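Local coordinates for protein putative glycyl-glycine endopeptidase lytM (Ruminococcus gnavus, PDB 3NYY) that probably acts as a metalloendopeptidase of the M23 (LytM) family, a group whose members typically cut peptide bonds in bacterial cell-wall peptidoglycan, at residues Arg19-Ser24 / Leu43-Thr48; Gly38-Leu43 / Ser62-Leu67; Ser144-Val149 / Ile163-Pro168; Ala171-Ala176 / Leu219-Lys224. All blocks are in the same frame, centred on the assembly; numbering follows the deposited sequence.

Contact 1: Arg19-Ser24 / Leu43-Thr48; sequences RRQPVS and LYWMAT. With SO4 (sulfate ion), chain E.
The backbone of Arg-19 to Ser-24 leaves helix 16-20 at Gln-21, whose phi of 59° breaks the helical course, and runs on in extended form past helix 37-48; the nearest CA atoms, of Pro-22 and Trp-45, are 8.2 Å apart. From that helix the indole of Trp-45 reaches across with CG anti to its own carbonyl carbon. Trp-45 NE1 donates to Pro-22 O at 2.8 Å, almost straight at 171°, the oxygen lying in the indole plane. Pro-22 CD rests 3.7 Å from Trp-45 NE1, while Val-23 CG2 meets Trp-45 CZ2 at 3.9 Å. Within the helical LytM N-terminal region, this binds an interhelix linker to helix 37-48. At the far end of the indole the Gln-21 amide stands steeply, 71° from the ring plane, with NE2 3.4 Å from Trp-45 CH2; Phe-18 O and Trp-88 NE1 hold that amide by hydrogen bonds. An alanine at Trp-45 would remove the indole N-H and would probably leave Pro-22 O without this donor and loosen the Gln-21 to Val-23 linker. A water bridges Ser-24 OG and Tyr-44 OH, donating to the phenol; Glu-51 also bonds Tyr-44 OH, and Ser-24 OG caps Met-27 N. Away from the indole, Arg-19 NH1 donates to a sulfate, probably from the crystallisation liquor, that Arg-117 also binds.

Contact 2: Gly38-Leu43 / Ser62-Leu67; sequences GRDVGL and SGFQKL. With SO4 (sulfate ion), chain G.
Two helical segments cross steeply here, at 75° with a closest axis approach of 9.9 Å, and the packing grades from a dense middle built round the Phe-64 ring to a polar, more open flank. In the dense part Phe-64, with CG anti to its carbonyl carbon, pushes its ring against helix 37-48. Asp-40 CB sits over one face, 4.2 Å from the ring centroid and only 13° off the normal, a CH-pi contact, and the carboxylate plane lies nearly parallel to the ring. Leu-43 comes to the ring edge instead, its CB 3.9 Å from Phe-64 CD1. Its CD2 meets CB of Leu-67, one turn on from Phe-64, at 4.1 Å. This is helix-helix packing inside the LytM N-terminal region, and Tyr-30 and Phe-55 also bring their rings against Phe-64. The flank is built differently. Arg-39 starts with CG anti to the backbone N and bends at chi3, so that its guanidinium turns back side-on to Asp-40: NE and NH2 both grip OD1, the salt bridge NH2 to OD1 being 2.8 Å, while Asp-40 OD2 bonds Tyr-30 OH. The remaining nitrogen, Arg-39 NH1, donates to Gln-65 OE1 at 2.9 Å and 172°; the oxygen is in the guanidinium plane, although the donor stands above the amide carbonyl plane. Gln-65 is exposed, its chain bent at chi2 to reach inward. A leucine at Arg-39 would remove every one of these donors and would probably cost Asp-40 OD1 its salt bridge and Gln-65 OE1 its link to helix 37-48. Outermost, Ser-62 N and OG hold a sulfate ion, probably from the crystallisation liquor.

Contact 3: Ser144-Val149 / Ile163-Pro168; sequences SMTDGV and IGITAP
Ile-165 and Thr-146 slide past each other in opposite directions, Thr-146 projecting from the loop ahead of strand 148-153 and Ile-165 from strand 162-166. Ile-165 carries CG2 anti to its backbone N, which brings that methyl against the loop, 3.9 Å from Gly-148 CA. Thr-146 holds OG1 in the crowded position between its N and carbonyl carbon; from there OG1 donates to Asp-147 O at 2.7 Å and lies against Ala-167 CB at 3.5 Å. Ser-144 OG, anti to its backbone N, bonds Thr-146 O at 2.6 Å, in the carbonyl plane and on a lone pair. Pro-168 closes the other end, its CD 3.3 Å from Asp-147 O. Past the loop the two backbones join as an antiparallel hydrogen-bonded pair in the M23 sheet: Val-149 N to Thr-166 O and Thr-166 N to Val-149 O are both 3.0 Å. Between loop and pair, Gly-148, at a phi of 160°, brings its CA within 3.1 Å of Thr-166 O, where any CB would clash. Asp-147 points its carboxylate elsewhere, to Lys-191 and Ala-192 N. With both buried hydroxyls donating to carbonyls of their own loop, the loop is braced from within, so what it offers Ile-165 and Ala-167 is mainly van der Waals packing.

Contact 4: Ala171-Ala176 / Leu219-Lys224; sequences AYFYYA and LGIYLK
Strands 172-176 and 219-224 run antiparallel, 4.6 Å apart at closest approach and with directions 155° apart, in register from Tyr-172 opposite Tyr-222 to Tyr-175 opposite Leu-219. They are neighbours in the curled antiparallel sheet of the M23 peptidase domain. Four backbone bonds join them, reciprocal at Tyr-172/Tyr-222 and at Tyr-174/Gly-220, the shortest being Tyr-174 N to Gly-220 O at 2.8 Å. Tyr-172, Tyr-174 and Tyr-222 all project from the same face of the sheet. Tyr-172 and Tyr-174 both hold CG anti to the backbone N, whereas Tyr-222 holds it anti to the carbonyl carbon. Tyr-222 turns a ring edge toward the face of Tyr-174, an offset T-shaped pair with planes at 90° and centroids 6.0 Å apart, and along the same ring edge Tyr-222 CD1 touches Tyr-172 CD1 at 4.0 Å. Gly-220 leaves room for this: a CB there would come within about 3.0 Å of Tyr-222 CE1. The Tyr-222 hydroxyl bonds Gly-124 O, which fixes the outer end of the ring. The opposite face carries Phe-173, Tyr-175, Leu-219 and Ile-221. Ile-221 lies alongside Phe-173, with CD1 3.7 Å from Phe-173 CE2. At the end of the paired strands, beside helix 77-88, Ala-171 CB meets Leu-223 CD2 at 3.7 Å. Tyr-175, whose hydroxyl bonds Met-145 N, has Leu-219 over one face: the CD1 methyl sits 4.0 Å from the Tyr-175 ring centroid, as a CH-pi contact.

In the fold
From the N terminus, contact 1 closes the first loop, bringing the linker after helix 16-20 back onto helix 37-48. Contact 2 opens before contact 1 is complete and ends at helix 61-71, so the two cross; they share Leu-43, and their centres lie 11 Å apart within the helical LytM N-terminal region. Contacts 3 and 4 follow in series in the M23 sheet. Contact 3 closes the short excursion between strands 148-153 and 162-166; contact 4 spans the longer one between strands 172-178 and 216-225. Their centres are 9 Å apart because strands 162-166 and 172-178 are sheet neighbours. Neither contact 1 nor contact 2 touches contact 3 or contact 4.

Contact 1: Arg19-Ser24 / Leu43-Thr48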
# COMPACT_ATOMS: atom_id res chain seq x y z
N ARG A 19 -14.42 -12.85 3.50
CA ARG A 19 -13.35 -12.61 2.54
C ARG A 19 -12.47 -11.44 2.93
O ARG A 19 -11.25 -11.46 2.69
CB ARG A 19 -13.89 -12.43 1.14
CG ARG A 19 -14.59 -13.63 0.61
CD ARG A 19 -15.19 -13.37 -0.76
NE ARG A 19 -14.14 -13.19 -1.78
CZ ARG A 19 -14.34 -12.85 -3.04
NH1 ARG A 19 -15.57 -12.59 -3.51
NH2 ARG A 19 -13.31 -12.74 -3.88
N ARG A 20 -13.09 -10.43 3.55
CA ARG A 20 -12.35 -9.24 3.99
C ARG A 20 -11.40 -9.48 5.17
O ARG A 20 -10.42 -8.76 5.32
CB ARG A 20 -13.35 -8.12 4.28
CG ARG A 20 -12.71 -6.79 4.75
CD ARG A 20 -13.69 -5.62 4.74
NE ARG A 20 -14.93 -5.96 5.45
CZ ARG A 20 -15.17 -5.73 6.73
NH1 ARG A 20 -14.27 -5.14 7.51
NH2 ARG A 20 -16.32 -6.14 7.25
N GLN A 21 -11.69 -10.49 6.01
CA GLN A 21 -10.85 -10.89 7.15
C GLN A 21 -10.66 -9.76 8.15
O GLN A 21 -9.55 -9.33 8.38
CB GLN A 21 -9.50 -11.42 6.66
CG GLN A 21 -9.58 -12.63 5.78
CD GLN A 21 -9.64 -13.95 6.50
OE1 GLN A 21 -8.68 -14.35 7.18
NE2 GLN A 21 -10.80 -14.67 6.35
N PRO A 22 -11.76 -9.24 8.72
CA PRO A 22 -11.63 -8.04 9.58
C PRO A 22 -10.98 -8.41 10.92
O PRO A 22 -11.60 -9.09 11.72
CB PRO A 22 -13.07 -7.59 9.75
CG PRO A 22 -13.90 -8.78 9.54
CD PRO A 22 -13.16 -9.68 8.59
N VAL A 23 -9.79 -7.90 11.18
CA VAL A 23 -9.05 -8.24 12.42
C VAL A 23 -8.54 -6.94 13.03
O VAL A 23 -7.65 -6.30 12.46
CB VAL A 23 -7.91 -9.20 12.13
CG1 VAL A 23 -7.18 -9.58 13.42
CG2 VAL A 23 -8.45 -10.48 11.42
N SER A 24 -9.12 -6.58 14.17
CA SER A 24 -8.69 -5.44 14.97
C SER A 24 -7.26 -5.54 15.48
O SER A 24 -6.68 -6.60 15.55
CB SER A 24 -9.58 -5.33 16.20
OG SER A 24 -9.38 -6.42 17.12
N LEU A 43 -13.72 -17.90 16.02
CA LEU A 43 -14.58 -17.65 17.20
C LEU A 43 -14.85 -16.17 17.43
O LEU A 43 -15.95 -15.78 17.78
CB LEU A 43 -13.96 -18.30 18.44
CG LEU A 43 -14.00 -19.84 18.40
CD1 LEU A 43 -13.06 -20.44 19.47
CD2 LEU A 43 -15.41 -20.39 18.54
N TYR A 44 -13.83 -15.36 17.23
CA TYR A 44 -13.94 -13.93 17.31
C TYR A 44 -14.96 -13.40 16.33
O TYR A 44 -15.81 -12.58 16.72
CB TYR A 44 -12.56 -13.34 17.07
CG TYR A 44 -12.54 -11.86 16.93
CD1 TYR A 44 -12.65 -11.04 18.05
CD2 TYR A 44 -12.38 -11.25 15.69
CE1 TYR A 44 -12.61 -9.66 17.95
CE2 TYR A 44 -12.33 -9.85 15.58
CZ TYR A 44 -12.45 -9.07 16.72
OH TYR A 44 -12.43 -7.72 16.61
N TRP A 45 -14.91 -13.89 15.08
CA TRP A 45 -15.91 -13.46 14.09
C TRP A 45 -17.32 -13.89 14.43
O TRP A 45 -18.28 -13.14 14.21
CB TRP A 45 -15.54 -13.91 12.69
CG TRP A 45 -14.30 -13.21 12.15
CD1 TRP A 45 -13.91 -11.90 12.38
CD2 TRP A 45 -13.30 -13.79 11.29
NE1 TRP A 45 -12.73 -11.65 11.72
CE2 TRP A 45 -12.33 -12.78 11.04
CE3 TRP A 45 -13.12 -15.06 10.72
CZ2 TRP A 45 -11.20 -13.00 10.24
CZ3 TRP A 45 -11.99 -15.30 9.93
CH2 TRP A 45 -11.04 -14.27 9.71
N MSE A 46 -17.49 -15.11 14.94
CA MSE A 46 -18.81 -15.55 15.35
C MSE A 46 -19.36 -14.74 16.49
O MSE A 46 -20.52 -14.32 16.45
CB MSE A 46 -18.79 -17.05 15.72
CG MSE A 46 -18.73 -17.99 14.52
SE MSE A 46 -20.27 -17.89 13.38
CE MSE A 46 -19.61 -17.16 11.85
N ALA A 47 -18.53 -14.47 17.49
CA ALA A 47 -18.99 -13.78 18.69
C ALA A 47 -19.27 -12.30 18.41
O ALA A 47 -20.09 -11.72 19.12
CB ALA A 47 -17.95 -13.91 19.80
N THR A 48 -18.59 -11.70 17.42
CA THR A 48 -18.75 -10.28 17.07
C THR A 48 -19.58 -10.04 15.79
O THR A 48 -19.68 -8.90 15.34
CB THR A 48 -17.40 -9.59 16.84
OG1 THR A 48 -16.74 -10.22 15.74
CG2 THR A 48 -16.50 -9.67 18.12
S SO4 E . -16.75 -12.16 -7.33
O1 SO4 E . -15.86 -12.59 -6.27
O2 SO4 E . -16.30 -12.77 -8.58
O3 SO4 E . -18.12 -12.57 -7.00
O4 SO4 E . -16.72 -10.70 -7.47
O HOH W 1 -10.94 -6.64 19.03

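Contact 2: Gly38-Leu43 / Ser62-Leu67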
# COMPACT_ATOMS: atom_id res chain seq x y z
N GLY A 38 -6.45 -19.92 13.62
CA GLY A 38 -7.64 -20.08 12.78
C GLY A 38 -8.89 -20.28 13.63
O GLY A 38 -9.96 -19.66 13.40
N ARG A 39 -8.80 -21.14 14.62
CA ARG A 39 -9.92 -21.35 15.53
C ARG A 39 -10.32 -20.06 16.22
O ARG A 39 -11.51 -19.76 16.29
CB ARG A 39 -9.58 -22.39 16.60
CG ARG A 39 -10.78 -22.81 17.41
CD ARG A 39 -10.36 -23.53 18.69
NE ARG A 39 -9.84 -22.54 19.66
CZ ARG A 39 -9.65 -22.78 20.97
NH1 ARG A 39 -9.92 -23.96 21.48
NH2 ARG A 39 -9.24 -21.79 21.76
N ASP A 40 -9.35 -19.37 16.80
CA ASP A 40 -9.63 -18.20 17.63
C ASP A 40 -10.16 -17.02 16.82
O ASP A 40 -11.12 -16.37 17.24
CB ASP A 40 -8.42 -17.83 18.48
CG ASP A 40 -8.12 -18.88 19.54
OD1 ASP A 40 -8.93 -19.82 19.74
OD2 ASP A 40 -7.04 -18.75 20.17
N VAL A 41 -9.62 -16.80 15.62
CA VAL A 41 -10.16 -15.74 14.76
C VAL A 41 -11.59 -16.10 14.30
O VAL A 41 -12.50 -15.25 14.24
CB VAL A 41 -9.23 -15.36 13.57
CG1 VAL A 41 -9.30 -16.41 12.40
CG2 VAL A 41 -9.49 -13.92 13.17
N GLY A 42 -11.82 -17.37 14.03
CA GLY A 42 -13.14 -17.86 13.68
C GLY A 42 -14.15 -17.63 14.79
O GLY A 42 -15.27 -17.20 14.53
N LEU A 43 -13.72 -17.90 16.02
CA LEU A 43 -14.58 -17.65 17.20
C LEU A 43 -14.85 -16.17 17.43
O LEU A 43 -15.95 -15.78 17.78
CB LEU A 43 -13.96 -18.30 18.44
CG LEU A 43 -14.00 -19.84 18.40
CD1 LEU A 43 -13.06 -20.44 19.47
CD2 LEU A 43 -15.41 -20.39 18.54
N SER A 62 -8.68 -18.29 27.91
CA SER A 62 -9.84 -18.86 28.59
C SER A 62 -11.17 -18.38 27.96
O SER A 62 -12.12 -19.12 27.91
CB SER A 62 -9.84 -18.54 30.08
OG SER A 62 -9.67 -17.15 30.28
N GLY A 63 -11.20 -17.13 27.49
CA GLY A 63 -12.37 -16.60 26.78
C GLY A 63 -12.64 -17.39 25.51
O GLY A 63 -13.78 -17.76 25.24
N PHE A 64 -11.59 -17.70 24.76
CA PHE A 64 -11.73 -18.45 23.51
C PHE A 64 -12.04 -19.90 23.73
O PHE A 64 -12.83 -20.47 22.99
CB PHE A 64 -10.51 -18.28 22.60
CG PHE A 64 -10.49 -16.94 21.92
CD1 PHE A 64 -11.50 -16.60 20.98
CD2 PHE A 64 -9.59 -15.97 22.28
CE1 PHE A 64 -11.51 -15.32 20.42
CE2 PHE A 64 -9.62 -14.72 21.70
CZ PHE A 64 -10.58 -14.42 20.76
N GLN A 65 -11.50 -20.50 24.79
CA GLN A 65 -11.85 -21.88 25.07
C GLN A 65 -13.34 -22.04 25.41
O GLN A 65 -13.99 -23.01 25.02
CB GLN A 65 -10.96 -22.46 26.19
CG GLN A 65 -11.09 -23.97 26.31
CD GLN A 65 -10.52 -24.72 25.10
OE1 GLN A 65 -9.65 -24.22 24.38
NE2 GLN A 65 -10.99 -25.95 24.89
N LYS A 66 -13.87 -21.07 26.17
CA LYS A 66 -15.29 -21.00 26.47
C LYS A 66 -16.15 -20.91 25.20
O LYS A 66 -17.11 -21.65 25.03
CB LYS A 66 -15.53 -19.81 27.40
CG LYS A 66 -16.94 -19.67 27.94
CD LYS A 66 -17.03 -18.40 28.79
CE LYS A 66 -18.40 -18.18 29.41
NZ LYS A 66 -18.53 -18.94 30.68
N LEU A 67 -15.78 -19.99 24.31
CA LEU A 67 -16.46 -19.84 23.01
C LEU A 67 -16.36 -21.10 22.21
O LEU A 67 -17.32 -21.49 21.58
CB LEU A 67 -15.90 -18.68 22.22
CG LEU A 67 -16.29 -17.29 22.73
CD1 LEU A 67 -15.50 -16.15 22.06
CD2 LEU A 67 -17.82 -17.10 22.61
S SO4 G . -5.99 -16.86 30.60
O1 SO4 G . -5.46 -15.53 30.27
O2 SO4 G . -5.06 -17.94 30.22
O3 SO4 G . -6.22 -16.91 32.04
O4 SO4 G . -7.22 -17.06 29.85

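Contact 3: Ser144-Val149 / Ile163-Pro168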
# COMPACT_ATOMS: atom_id res chain seq x y z
N SER A 144 8.18 -19.83 0.45
CA SER A 144 6.85 -20.37 0.68
C SER A 144 6.44 -20.08 2.11
O SER A 144 7.16 -20.40 3.05
CB SER A 144 6.82 -21.88 0.49
OG SER A 144 5.47 -22.40 0.52
N MSE A 145 5.26 -19.54 2.28
CA MSE A 145 4.76 -19.23 3.62
C MSE A 145 4.42 -20.50 4.38
O MSE A 145 4.39 -20.49 5.61
CB MSE A 145 3.53 -18.34 3.50
CG MSE A 145 3.85 -16.93 2.96
SE MSE A 145 2.26 -15.88 2.59
CE MSE A 145 1.79 -15.46 4.37
N THR A 146 4.10 -21.56 3.64
CA THR A 146 3.55 -22.81 4.17
C THR A 146 4.28 -24.03 3.62
O THR A 146 4.97 -23.96 2.60
CB THR A 146 2.06 -22.97 3.73
OG1 THR A 146 2.00 -23.23 2.32
CG2 THR A 146 1.23 -21.67 4.07
N ASP A 147 4.10 -25.17 4.28
CA ASP A 147 4.42 -26.42 3.64
C ASP A 147 3.39 -26.58 2.52
O ASP A 147 2.35 -25.90 2.50
CB ASP A 147 4.23 -27.57 4.62
CG ASP A 147 5.29 -27.66 5.69
OD1 ASP A 147 6.28 -26.92 5.70
OD2 ASP A 147 5.12 -28.56 6.55
N GLY A 148 3.66 -27.50 1.62
CA GLY A 148 2.64 -27.86 0.64
C GLY A 148 3.19 -28.54 -0.58
O GLY A 148 4.26 -29.19 -0.50
N VAL A 149 2.43 -28.47 -1.67
CA VAL A 149 2.79 -29.12 -2.94
C VAL A 149 2.65 -28.06 -4.01
O VAL A 149 1.72 -27.26 -3.95
CB VAL A 149 1.87 -30.33 -3.25
CG1 VAL A 149 2.20 -30.90 -4.60
CG2 VAL A 149 1.96 -31.39 -2.09
N ILE A 163 3.52 -19.00 -9.34
CA ILE A 163 3.59 -20.34 -8.79
C ILE A 163 2.51 -20.43 -7.73
O ILE A 163 2.28 -19.48 -6.99
CB ILE A 163 5.03 -20.67 -8.27
CG1 ILE A 163 5.17 -22.17 -7.94
CG2 ILE A 163 5.47 -19.75 -7.14
CD1 ILE A 163 6.63 -22.60 -7.75
N GLY A 164 1.88 -21.62 -7.65
CA GLY A 164 0.82 -21.87 -6.69
C GLY A 164 1.14 -23.09 -5.83
O GLY A 164 1.52 -24.12 -6.35
N ILE A 165 1.00 -22.94 -4.52
CA ILE A 165 1.27 -23.99 -3.54
C ILE A 165 -0.04 -24.29 -2.82
O ILE A 165 -0.67 -23.43 -2.21
CB ILE A 165 2.29 -23.49 -2.49
CG1 ILE A 165 3.61 -23.04 -3.10
CG2 ILE A 165 2.53 -24.55 -1.38
CD1 ILE A 165 4.28 -24.03 -4.04
N THR A 166 -0.42 -25.56 -2.80
CA THR A 166 -1.53 -26.02 -2.02
C THR A 166 -1.01 -26.50 -0.69
O THR A 166 -0.18 -27.43 -0.62
CB THR A 166 -2.34 -27.09 -2.73
OG1 THR A 166 -2.86 -26.54 -3.95
CG2 THR A 166 -3.55 -27.58 -1.86
N ALA A 167 -1.49 -25.86 0.37
CA ALA A 167 -0.99 -26.06 1.73
C ALA A 167 -1.79 -27.22 2.35
O ALA A 167 -2.87 -27.54 1.86
CB ALA A 167 -1.10 -24.78 2.57
N PRO A 168 -1.25 -27.83 3.41
CA PRO A 168 -1.87 -29.08 3.91
C PRO A 168 -3.31 -28.97 4.40
O PRO A 168 -4.08 -29.93 4.29
CB PRO A 168 -0.95 -29.52 5.05
CG PRO A 168 0.19 -28.62 5.08
CD PRO A 168 0.01 -27.52 4.08

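Contact 4: Ala171-Ala176 / Leu219-Lys224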
# COMPACT_ATOMS: atom_id res chain seq x y z
N ALA A 171 -5.70 -24.55 1.67
CA ALA A 171 -5.64 -23.29 0.94
C ALA A 171 -4.61 -23.32 -0.18
O ALA A 171 -3.64 -24.06 -0.13
CB ALA A 171 -5.36 -22.11 1.88
N TYR A 172 -4.86 -22.51 -1.20
CA TYR A 172 -3.95 -22.34 -2.33
C TYR A 172 -3.29 -20.97 -2.15
O TYR A 172 -3.97 -19.94 -2.15
CB TYR A 172 -4.75 -22.39 -3.61
CG TYR A 172 -3.95 -22.20 -4.88
CD1 TYR A 172 -3.78 -20.96 -5.40
CD2 TYR A 172 -3.49 -23.27 -5.61
CE1 TYR A 172 -3.07 -20.75 -6.57
CE2 TYR A 172 -2.79 -23.07 -6.81
CZ TYR A 172 -2.61 -21.81 -7.28
OH TYR A 172 -1.94 -21.57 -8.48
N PHE A 173 -1.97 -20.97 -2.01
CA PHE A 173 -1.18 -19.74 -1.90
C PHE A 173 -0.59 -19.41 -3.26
O PHE A 173 0.11 -20.23 -3.85
CB PHE A 173 -0.09 -19.94 -0.84
CG PHE A 173 -0.63 -19.91 0.56
CD1 PHE A 173 -1.35 -20.96 1.11
CD2 PHE A 173 -0.44 -18.77 1.33
CE1 PHE A 173 -1.89 -20.84 2.41
CE2 PHE A 173 -0.93 -18.66 2.59
CZ PHE A 173 -1.67 -19.69 3.15
N TYR A 174 -0.87 -18.20 -3.74
CA TYR A 174 -0.56 -17.76 -5.08
C TYR A 174 0.48 -16.69 -5.05
O TYR A 174 0.28 -15.69 -4.38
CB TYR A 174 -1.87 -17.23 -5.69
CG TYR A 174 -1.80 -16.61 -7.07
CD1 TYR A 174 -1.50 -17.38 -8.19
CD2 TYR A 174 -2.06 -15.27 -7.27
CE1 TYR A 174 -1.48 -16.79 -9.45
CE2 TYR A 174 -2.06 -14.71 -8.52
CZ TYR A 174 -1.77 -15.48 -9.61
OH TYR A 174 -1.73 -14.91 -10.89
N TYR A 175 1.59 -16.90 -5.77
CA TYR A 175 2.74 -15.98 -5.77
C TYR A 175 2.97 -15.57 -7.21
O TYR A 175 3.28 -16.41 -8.06
CB TYR A 175 3.99 -16.66 -5.22
CG TYR A 175 3.84 -17.24 -3.82
CD1 TYR A 175 3.23 -18.48 -3.63
CD2 TYR A 175 4.40 -16.60 -2.72
CE1 TYR A 175 3.10 -19.05 -2.36
CE2 TYR A 175 4.29 -17.15 -1.46
CZ TYR A 175 3.63 -18.37 -1.26
OH TYR A 175 3.50 -18.87 0.05
N ALA A 176 2.85 -14.27 -7.50
CA ALA A 176 2.85 -13.77 -8.87
C ALA A 176 3.84 -12.62 -9.13
O ALA A 176 4.39 -11.99 -8.21
CB ALA A 176 1.42 -13.34 -9.29
N LEU A 219 0.57 -11.51 -3.71
CA LEU A 219 0.19 -12.71 -2.93
C LEU A 219 -1.32 -12.82 -2.94
O LEU A 219 -2.03 -11.86 -2.61
CB LEU A 219 0.70 -12.64 -1.50
CG LEU A 219 0.22 -13.86 -0.66
CD1 LEU A 219 1.16 -15.08 -1.12
CD2 LEU A 219 0.22 -13.56 0.81
N GLY A 220 -1.80 -14.00 -3.29
CA GLY A 220 -3.20 -14.34 -3.18
C GLY A 220 -3.37 -15.59 -2.35
O GLY A 220 -2.49 -16.42 -2.26
N ILE A 221 -4.52 -15.69 -1.69
CA ILE A 221 -4.91 -16.93 -0.97
C ILE A 221 -6.30 -17.27 -1.46
O ILE A 221 -7.21 -16.42 -1.39
CB ILE A 221 -4.92 -16.74 0.55
CG1 ILE A 221 -3.54 -16.32 1.03
CG2 ILE A 221 -5.34 -18.07 1.27
CD1 ILE A 221 -3.40 -15.94 2.52
N TYR A 222 -6.46 -18.52 -1.86
CA TYR A 222 -7.72 -18.99 -2.42
C TYR A 222 -8.23 -20.23 -1.70
O TYR A 222 -7.46 -21.19 -1.45
CB TYR A 222 -7.59 -19.33 -3.92
CG TYR A 222 -7.28 -18.15 -4.80
CD1 TYR A 222 -6.00 -17.62 -4.85
CD2 TYR A 222 -8.27 -17.54 -5.56
CE1 TYR A 222 -5.70 -16.54 -5.66
CE2 TYR A 222 -7.98 -16.45 -6.38
CZ TYR A 222 -6.69 -15.96 -6.43
OH TYR A 222 -6.42 -14.85 -7.24
N LEU A 223 -9.53 -20.23 -1.43
CA LEU A 223 -10.22 -21.40 -0.90
C LEU A 223 -11.29 -21.82 -1.87
O LEU A 223 -11.94 -21.00 -2.48
CB LEU A 223 -10.90 -21.05 0.42
CG LEU A 223 -9.96 -20.70 1.61
CD1 LEU A 223 -10.83 -20.34 2.86
CD2 LEU A 223 -9.02 -21.80 1.86
N LYS A 224 -11.46 -23.13 -2.00
CA LYS A 224 -12.42 -23.68 -2.94
C LYS A 224 -13.80 -23.78 -2.30
O LYS A 224 -13.92 -24.25 -1.16
CB LYS A 224 -11.91 -25.02 -3.46
CG LYS A 224 -12.51 -25.35 -4.85
CD LYS A 224 -11.76 -26.47 -5.57
CE LYS A 224 -12.43 -26.75 -6.93
NZ LYS A 224 -11.74 -27.91 -7.61